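Local coordinates for protein glycoside Hydrolase (Bacteroides plebeius, PDB 5T3B) that belongs to glycoside hydrolase family 50 and probably cleaves glycosidic bonds in polysaccharides that reach a human gut bacterium, at residues S460-K463 with Y464-D467; D411-N414 with R415-Y419; K229-N233 with S234-G238. One frame throughout, in Å; residues are numbered along the deposited sequence.

How the contacts relate
Contacts 1 and 2 each cover about two turns of one helix, contact 2 from its N-cap, and these helices, 459-469 and 412-427, pack together. The centres of the two contacts are about 9 Å apart, and Tyr464 of contact 1 touches Gln413 and Gly416 of contact 2. Most touching residues of both are buried. Contact 3, at the end of helix 224-232, is partly buried and lies across the chain's centre, its nearest atoms about 27 and 26 Å from contacts 1 and 2. Chemistry follows position: a salt bridge and aliphatic cover over a tyrosine within helix 459-469, an N-cap starting helix 412-427, and an ST turn with an edge-to-face aromatic pair ending helix 224-232.

Contact 1: residues S460-K463 with Y464-D467; sequences SLTK and YMSD
Lys463 reaches from its own helical turn over Tyr464 to Asp467. Its CB lies beside the backbone N of Tyr464, and the bend at chi2 (-85°) turns the chain across the phenol ring. CD then sits 3.7 Å from the centroid of the Tyr464 ring, 5° off the normal, a CH-pi contact over the middle of the face. CE follows, 3.8 Å from Tyr464 CE1. A second bend, at chi4 (-63°), brings NZ to Asp467 OD2 in a salt bridge of 2.8 Å, on the syn lone pair, an i to i+4 pairing; a water bonded to Asp467 OD1 and Lys463 O adds a weak link to NZ. At the ring edge, Tyr464 CD2 comes 3.0 Å from Ser460 O, a buried carbonyl. Replacing Tyr464 by alanine would probably strip the lysine chain of its flat support and leave Gln413 NE2 without the hydroxyl it bonds. Just before the lysine, Thr462 O accepts from both Ser466 N and Ser466 OG, which arrive from opposite faces of its plane. Helix 412-427 flanks this turn, with Leu461 against Arg415 and Met465 against Tyr419, while Thr462 and Ser466 face loops at Met450 and Ile159.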
loop_
_atom_site.group_PDB
_atom_site.type_symbol
_atom_site.label_atom_id
_atom_site.label_comp_id
_atom_site.label_asym_id
_atom_site.label_seq_id
_atom_site.Cartn_x
_atom_site.Cartn_y
_atom_site.Cartn_z
ATOM N N SER A 460 14.153 -17.092 7.607
ATOM C CA SER A 460 13.206 -17.261 8.679
ATOM C C SER A 460 11.950 -16.438 8.491
ATOM O O SER A 460 10.852 -16.910 8.813
ATOM C CB SER A 460 13.878 -16.963 10.033
ATOM O OG SER A 460 14.821 -17.943 10.450
ATOM N N LEU A 461 12.095 -15.225 7.974
ATOM C CA LEU A 461 10.983 -14.399 7.625
ATOM C C LEU A 461 10.221 -14.988 6.415
ATOM O O LEU A 461 8.968 -15.064 6.436
ATOM C CB LEU A 461 11.465 -12.995 7.371
ATOM C CG LEU A 461 10.417 -12.027 6.790
ATOM C CD1 LEU A 461 9.197 -11.879 7.713
ATOM C CD2 LEU A 461 11.026 -10.640 6.537
ATOM N N THR A 462 10.934 -15.344 5.359
ATOM C CA THR A 462 10.254 -15.786 4.152
ATOM C C THR A 462 9.489 -17.098 4.384
ATOM O O THR A 462 8.465 -17.333 3.711
ATOM C CB THR A 462 11.175 -15.871 2.968
ATOM O OG1 THR A 462 12.158 -16.859 3.178
ATOM C CG2 THR A 462 11.767 -14.580 2.624
ATOM N N LYS A 463 9.923 -17.931 5.309
ATOM C CA LYS A 463 9.173 -19.135 5.646
ATOM C C LYS A 463 7.798 -18.767 6.139
ATOM O O LYS A 463 6.776 -19.315 5.669
ATOM C CB LYS A 463 9.941 -19.921 6.700
ATOM C CG LYS A 463 9.257 -21.235 7.212
ATOM C CD LYS A 463 8.277 -20.944 8.351
ATOM C CE LYS A 463 7.765 -22.172 9.080
ATOM N NZ LYS A 463 7.004 -23.029 8.171
ATOM N N TYR A 464 7.744 -17.855 7.117
ATOM C CA TYR A 464 6.433 -17.473 7.671
ATOM C C TYR A 464 5.578 -16.691 6.651
ATOM O O TYR A 464 4.338 -16.815 6.656
ATOM C CB TYR A 464 6.586 -16.675 8.975
ATOM C CG TYR A 464 7.144 -17.565 10.077
ATOM C CD1 TYR A 464 6.391 -18.556 10.654
ATOM C CD2 TYR A 464 8.467 -17.508 10.452
ATOM C CE1 TYR A 464 6.903 -19.399 11.587
ATOM C CE2 TYR A 464 9.018 -18.371 11.335
ATOM C CZ TYR A 464 8.220 -19.312 11.932
ATOM O OH TYR A 464 8.752 -20.166 12.902
ATOM N N MET A 465 6.245 -15.867 5.827
ATOM C CA MET A 465 5.522 -15.184 4.756
ATOM C C MET A 465 4.870 -16.165 3.810
ATOM O O MET A 465 3.712 -16.007 3.430
ATOM C CB MET A 465 6.439 -14.272 3.937
ATOM C CG MET A 465 6.963 -13.094 4.706
ATOM S SD MET A 465 8.214 -12.266 3.648
ATOM C CE MET A 465 8.036 -10.571 4.105
ATOM N N SER A 466 5.628 -17.213 3.437
ATOM C CA SER A 466 5.161 -18.226 2.467
ATOM C C SER A 466 3.916 -18.896 3.017
ATOM O O SER A 466 2.944 -19.150 2.284
ATOM C CB SER A 466 6.251 -19.288 2.240
ATOM O OG SER A 466 7.403 -18.762 1.620
ATOM N N ASP A 467 3.934 -19.270 4.317
ATOM C CA ASP A 467 2.836 -20.013 4.878
ATOM C C ASP A 467 1.510 -19.228 4.757
ATOM O O ASP A 467 0.459 -19.791 4.453
ATOM C CB ASP A 467 3.115 -20.389 6.336
ATOM C CG ASP A 467 4.208 -21.438 6.456
ATOM O OD1 ASP A 467 4.430 -22.253 5.505
ATOM O OD2 ASP A 467 4.782 -21.440 7.568
HETATM O O HOH W 1 6.929 -22.425 4.789
#

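Contact 2: residues D411-N414 with R415-Y419; sequences DQQN and RGFAY
With CG anti to the backbone N (chi1 174°) and the chain extended beyond it, Gln413 lies over the ring of Phe417, four residues on, whose own chi1 of -63° turns it back toward the helix start. The CH-pi contact is off-centre: Gln413 CG is 3.9 Å from the Phe417 centroid, displaced toward Phe417 CZ, its closest ring atom at 3.4 Å. The amide follows the ring, planes 23° apart, while its NE2 is hydrogen-bonded to Tyr464 OH. Asn414 meets the same ring differently, its OD1 approaching the edge, 3.4 Å from Phe417 CD2, with amide and ring almost perpendicular. The other end of that amide is anchored: Asn414 ND2 donates to Asp411 OD1 at 2.8 Å, from above the carboxylate plane, and Asn414 N donates to the same oxygen at 2.9 Å, nearly along its C-O direction. Asp411 is the N-cap of helix 412-427: the bond from N caps the helix, and the one from ND2 probably holds the amide's rotation. Backbone bonds follow, from Arg415 N to Asp411 O (3.0 Å) through Ala418 N to Asn414 O (2.8 Å). Arg415 NE bonds Thr392 O, NH1 bonds Gly449 O, and the guanidinium makes a cation-pi contact with Tyr458. Phe417 rests on Ile43 and Val45 of strand 39-48 and meets Tyr464 of helix 459-469 edge-to-face, while Asn414 touches Val45 and Val409 of strand 407-409.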
loop_
_atom_site.group_PDB
_atom_site.type_symbol
_atom_site.label_atom_id
_atom_site.label_comp_id
_atom_site.label_asym_id
_atom_site.label_seq_id
_atom_site.Cartn_x
_atom_site.Cartn_y
_atom_site.Cartn_z
ATOM N N ASP A 411 13.919 -10.753 16.442
ATOM C CA ASP A 411 14.656 -11.569 15.466
ATOM C C ASP A 411 13.809 -11.828 14.245
ATOM O O ASP A 411 12.640 -11.396 14.177
ATOM C CB ASP A 411 15.178 -12.821 16.130
ATOM C CG ASP A 411 14.144 -13.687 16.664
ATOM O OD1 ASP A 411 12.967 -13.620 16.236
ATOM O OD2 ASP A 411 14.449 -14.514 17.572
ATOM N N GLN A 412 14.390 -12.512 13.268
ATOM C CA GLN A 412 13.686 -12.742 12.007
ATOM C C GLN A 412 12.447 -13.617 12.188
ATOM O O GLN A 412 11.446 -13.375 11.529
ATOM C CB GLN A 412 14.626 -13.351 10.955
ATOM C CG GLN A 412 15.829 -12.476 10.638
ATOM C CD GLN A 412 15.447 -11.082 10.207
ATOM O OE1 GLN A 412 15.923 -10.028 10.754
ATOM N NE2 GLN A 412 14.624 -11.046 9.258
ATOM N N GLN A 413 12.527 -14.600 13.067
ATOM C CA GLN A 413 11.345 -15.417 13.334
ATOM C C GLN A 413 10.193 -14.517 13.808
ATOM O O GLN A 413 9.070 -14.706 13.367
ATOM C CB GLN A 413 11.617 -16.517 14.356
ATOM C CG GLN A 413 10.391 -17.273 14.757
ATOM C CD GLN A 413 10.702 -18.418 15.681
ATOM O OE1 GLN A 413 11.319 -18.237 16.728
ATOM N NE2 GLN A 413 10.258 -19.572 15.292
ATOM N N ASN A 414 10.470 -13.566 14.677
ATOM C CA ASN A 414 9.419 -12.697 15.179
ATOM C C ASN A 414 8.953 -11.721 14.102
ATOM O O ASN A 414 7.775 -11.299 14.162
ATOM C CB ASN A 414 9.834 -12.037 16.491
ATOM C CG ASN A 414 9.700 -13.009 17.667
ATOM O OD1 ASN A 414 8.613 -13.166 18.215
ATOM N ND2 ASN A 414 10.743 -13.645 18.015
ATOM N N ARG A 415 9.806 -11.329 13.153
ATOM C CA ARG A 415 9.323 -10.602 12.012
ATOM C C ARG A 415 8.293 -11.446 11.275
ATOM O O ARG A 415 7.291 -10.919 10.737
ATOM C CB ARG A 415 10.446 -10.156 11.061
ATOM C CG ARG A 415 11.477 -9.214 11.633
ATOM C CD ARG A 415 12.565 -8.949 10.621
ATOM N NE ARG A 415 12.139 -7.992 9.620
ATOM C CZ ARG A 415 12.695 -7.889 8.403
ATOM N NH1 ARG A 415 13.560 -8.766 7.902
ATOM N NH2 ARG A 415 12.335 -6.871 7.652
ATOM N N GLY A 416 8.575 -12.716 11.165
ATOM C CA GLY A 416 7.635 -13.652 10.530
ATOM C C GLY A 416 6.325 -13.736 11.279
ATOM O O GLY A 416 5.238 -13.720 10.676
ATOM N N PHE A 417 6.403 -13.852 12.617
ATOM C CA PHE A 417 5.197 -13.846 13.428
ATOM C C PHE A 417 4.395 -12.557 13.259
ATOM O O PHE A 417 3.146 -12.586 13.135
ATOM C CB PHE A 417 5.501 -14.054 14.895
ATOM C CG PHE A 417 6.141 -15.393 15.282
ATOM C CD1 PHE A 417 6.060 -16.526 14.513
ATOM C CD2 PHE A 417 6.820 -15.479 16.482
ATOM C CE1 PHE A 417 6.610 -17.737 14.903
ATOM C CE2 PHE A 417 7.365 -16.688 16.914
ATOM C CZ PHE A 417 7.277 -17.806 16.116
ATOM N N ALA A 418 5.086 -11.409 13.234
ATOM C CA ALA A 418 4.408 -10.133 13.032
ATOM C C ALA A 418 3.758 -10.077 11.646
ATOM O O ALA A 418 2.683 -9.505 11.500
ATOM C CB ALA A 418 5.369 -9.007 13.197
ATOM N N TYR A 419 4.431 -10.597 10.626
ATOM C CA TYR A 419 3.851 -10.628 9.293
ATOM C C TYR A 419 2.565 -11.446 9.322
ATOM O O TYR A 419 1.541 -11.006 8.771
ATOM C CB TYR A 419 4.840 -11.241 8.276
ATOM C CG TYR A 419 4.337 -11.285 6.878
ATOM C CD1 TYR A 419 3.628 -12.384 6.395
ATOM C CD2 TYR A 419 4.618 -10.288 5.987
ATOM C CE1 TYR A 419 3.181 -12.478 5.106
ATOM C CE2 TYR A 419 4.161 -10.371 4.676
ATOM C CZ TYR A 419 3.467 -11.475 4.222
ATOM O OH TYR A 419 3.076 -11.471 2.900
#

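Contact 3: residues K229-N233 with S234-G238; sequences KEYLN and SDAFG
Tyr231 O is gripped twice by one residue, Ser234, where helix 224-232 ends. Ser234 OG donates to Tyr231 O at 2.7 Å, in the carbonyl plane and on a lone pair, whereas Ser234 N reaches the same Tyr231 O at 3.0 Å from well above that plane, 66° out of it. The hydroxyl can do this because chi1 of 80° places OG between the backbone N and the carbonyl carbon. With its proton given to Tyr231, OG in turn accepts from Ala236 N at 3.2 Å, two residues on, which makes an ST turn. The serine therefore ties Tyr231 O to the 3-10 segment 235-237.

Folding the chain back in this way sets Ala236 and Phe237 against Tyr231 and Leu232. Ala236 CB packs 3.6 Å from Tyr231 CE1. The Phe237 ring turns its edge to the face of the Tyr231 ring in an offset edge-to-face pair, centroids 5.8 Å apart and planes at 89°. Leu232 CD1 covers one Phe237 face, 3.8 Å from the ring centroid and nearly on the normal, so the phenylalanine is met by aliphatic carbon over its face and by tyrosine at its edge.

Around this corner Phe237 stacks on Phe193 and meets Phe249 edge-to-face, and Tyr231 stacks on Trp227. Arg241 NH2 bonds both Leu232 O and Ser234 O, linking the two sides of the turn. Tyr231, Leu232 and Phe237 touch helix 195-203, and Leu232 also packs on Ala321 and Val322 of helix 300-324, so the end of helix 224-232 touches both.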
loop_
_atom_site.group_PDB
_atom_site.type_symbol
_atom_site.label_atom_id
_atom_site.label_comp_id
_atom_site.label_asym_id
_atom_site.label_seq_id
_atom_site.Cartn_x
_atom_site.Cartn_y
_atom_site.Cartn_z
ATOM N N LYS A 229 -4.845 15.650 -16.968
ATOM C CA LYS A 229 -5.182 15.011 -18.264
ATOM C C LYS A 229 -3.936 14.890 -19.167
ATOM O O LYS A 229 -3.685 13.867 -19.793
ATOM C CB LYS A 229 -6.332 15.751 -18.931
ATOM C CG LYS A 229 -7.671 15.500 -18.250
ATOM C CD LYS A 229 -8.807 16.324 -18.750
ATOM C CE LYS A 229 -10.097 15.960 -18.055
ATOM N NZ LYS A 229 -11.199 16.735 -18.645
ATOM N N GLU A 230 -3.196 15.972 -19.292
ATOM C CA GLU A 230 -2.001 16.007 -20.109
ATOM C C GLU A 230 -0.965 15.026 -19.605
ATOM O O GLU A 230 -0.360 14.314 -20.384
ATOM C CB GLU A 230 -1.462 17.426 -20.206
ATOM C CG GLU A 230 -2.401 18.343 -20.965
ATOM C CD GLU A 230 -1.967 19.791 -20.992
ATOM O OE1 GLU A 230 -0.806 20.092 -20.575
ATOM O OE2 GLU A 230 -2.799 20.658 -21.426
ATOM N N TYR A 231 -0.800 14.974 -18.265
ATOM C CA TYR A 231 0.243 14.110 -17.706
ATOM C C TYR A 231 -0.086 12.662 -17.981
ATOM O O TYR A 231 0.788 11.896 -18.367
ATOM C CB TYR A 231 0.386 14.407 -16.220
ATOM C CG TYR A 231 1.645 13.798 -15.615
ATOM C CD1 TYR A 231 2.908 14.132 -16.071
ATOM C CD2 TYR A 231 1.563 12.925 -14.534
ATOM C CE1 TYR A 231 4.075 13.602 -15.479
ATOM C CE2 TYR A 231 2.694 12.375 -13.954
ATOM C CZ TYR A 231 3.929 12.724 -14.403
ATOM O OH TYR A 231 5.055 12.216 -13.840
ATOM N N LEU A 232 -1.340 12.247 -17.835
ATOM C CA LEU A 232 -1.719 10.877 -18.156
ATOM C C LEU A 232 -1.452 10.464 -19.582
ATOM O O LEU A 232 -1.180 9.322 -19.831
ATOM C CB LEU A 232 -3.185 10.577 -17.849
ATOM C CG LEU A 232 -3.459 9.937 -16.467
ATOM C CD1 LEU A 232 -2.985 8.497 -16.431
ATOM C CD2 LEU A 232 -2.908 10.733 -15.305
ATOM N N ASN A 233 -1.537 11.451 -20.476
ATOM C CA ASN A 233 -1.264 11.214 -21.899
ATOM C C ASN A 233 0.182 11.435 -22.336
ATOM O O ASN A 233 0.501 11.283 -23.507
ATOM C CB ASN A 233 -2.277 11.997 -22.752
ATOM C CG ASN A 233 -3.513 11.209 -23.035
ATOM O OD1 ASN A 233 -3.674 10.059 -22.627
ATOM N ND2 ASN A 233 -4.440 11.841 -23.745
ATOM N N SER A 234 1.053 11.737 -21.367
ATOM C CA SER A 234 2.414 12.042 -21.659
ATOM C C SER A 234 3.286 10.810 -21.668
ATOM O O SER A 234 2.881 9.707 -21.273
ATOM C CB SER A 234 2.924 13.051 -20.630
ATOM O OG SER A 234 3.268 12.426 -19.422
ATOM N N ASP A 235 4.564 11.044 -21.962
ATOM C CA ASP A 235 5.568 9.986 -21.974
ATOM C C ASP A 235 5.795 9.387 -20.587
ATOM O O ASP A 235 6.306 8.257 -20.458
ATOM C CB ASP A 235 6.922 10.494 -22.559
ATOM C CG ASP A 235 6.901 10.739 -24.066
ATOM O OD1 ASP A 235 5.999 10.218 -24.796
ATOM O OD2 ASP A 235 7.865 11.436 -24.554
ATOM N N ALA A 236 5.368 10.080 -19.544
ATOM C CA ALA A 236 5.520 9.501 -18.170
ATOM C C ALA A 236 4.727 8.199 -17.993
ATOM O O ALA A 236 5.124 7.329 -17.192
ATOM C CB ALA A 236 5.058 10.537 -17.177
ATOM N N PHE A 237 3.659 8.063 -18.764
ATOM C CA PHE A 237 2.849 6.905 -18.774
ATOM C C PHE A 237 3.044 5.971 -20.002
ATOM O O PHE A 237 2.360 4.994 -20.145
ATOM C CB PHE A 237 1.356 7.205 -18.568
ATOM C CG PHE A 237 1.004 7.570 -17.158
ATOM C CD1 PHE A 237 0.491 6.613 -16.324
ATOM C CD2 PHE A 237 1.224 8.809 -16.638
ATOM C CE1 PHE A 237 0.220 6.878 -15.003
ATOM C CE2 PHE A 237 0.941 9.096 -15.322
ATOM C CZ PHE A 237 0.449 8.135 -14.498
ATOM N N GLY A 238 4.020 6.297 -20.834
ATOM C CA GLY A 238 4.190 5.595 -22.100
ATOM C C GLY A 238 4.392 4.110 -21.990
ATOM O O GLY A 238 3.770 3.355 -22.705
#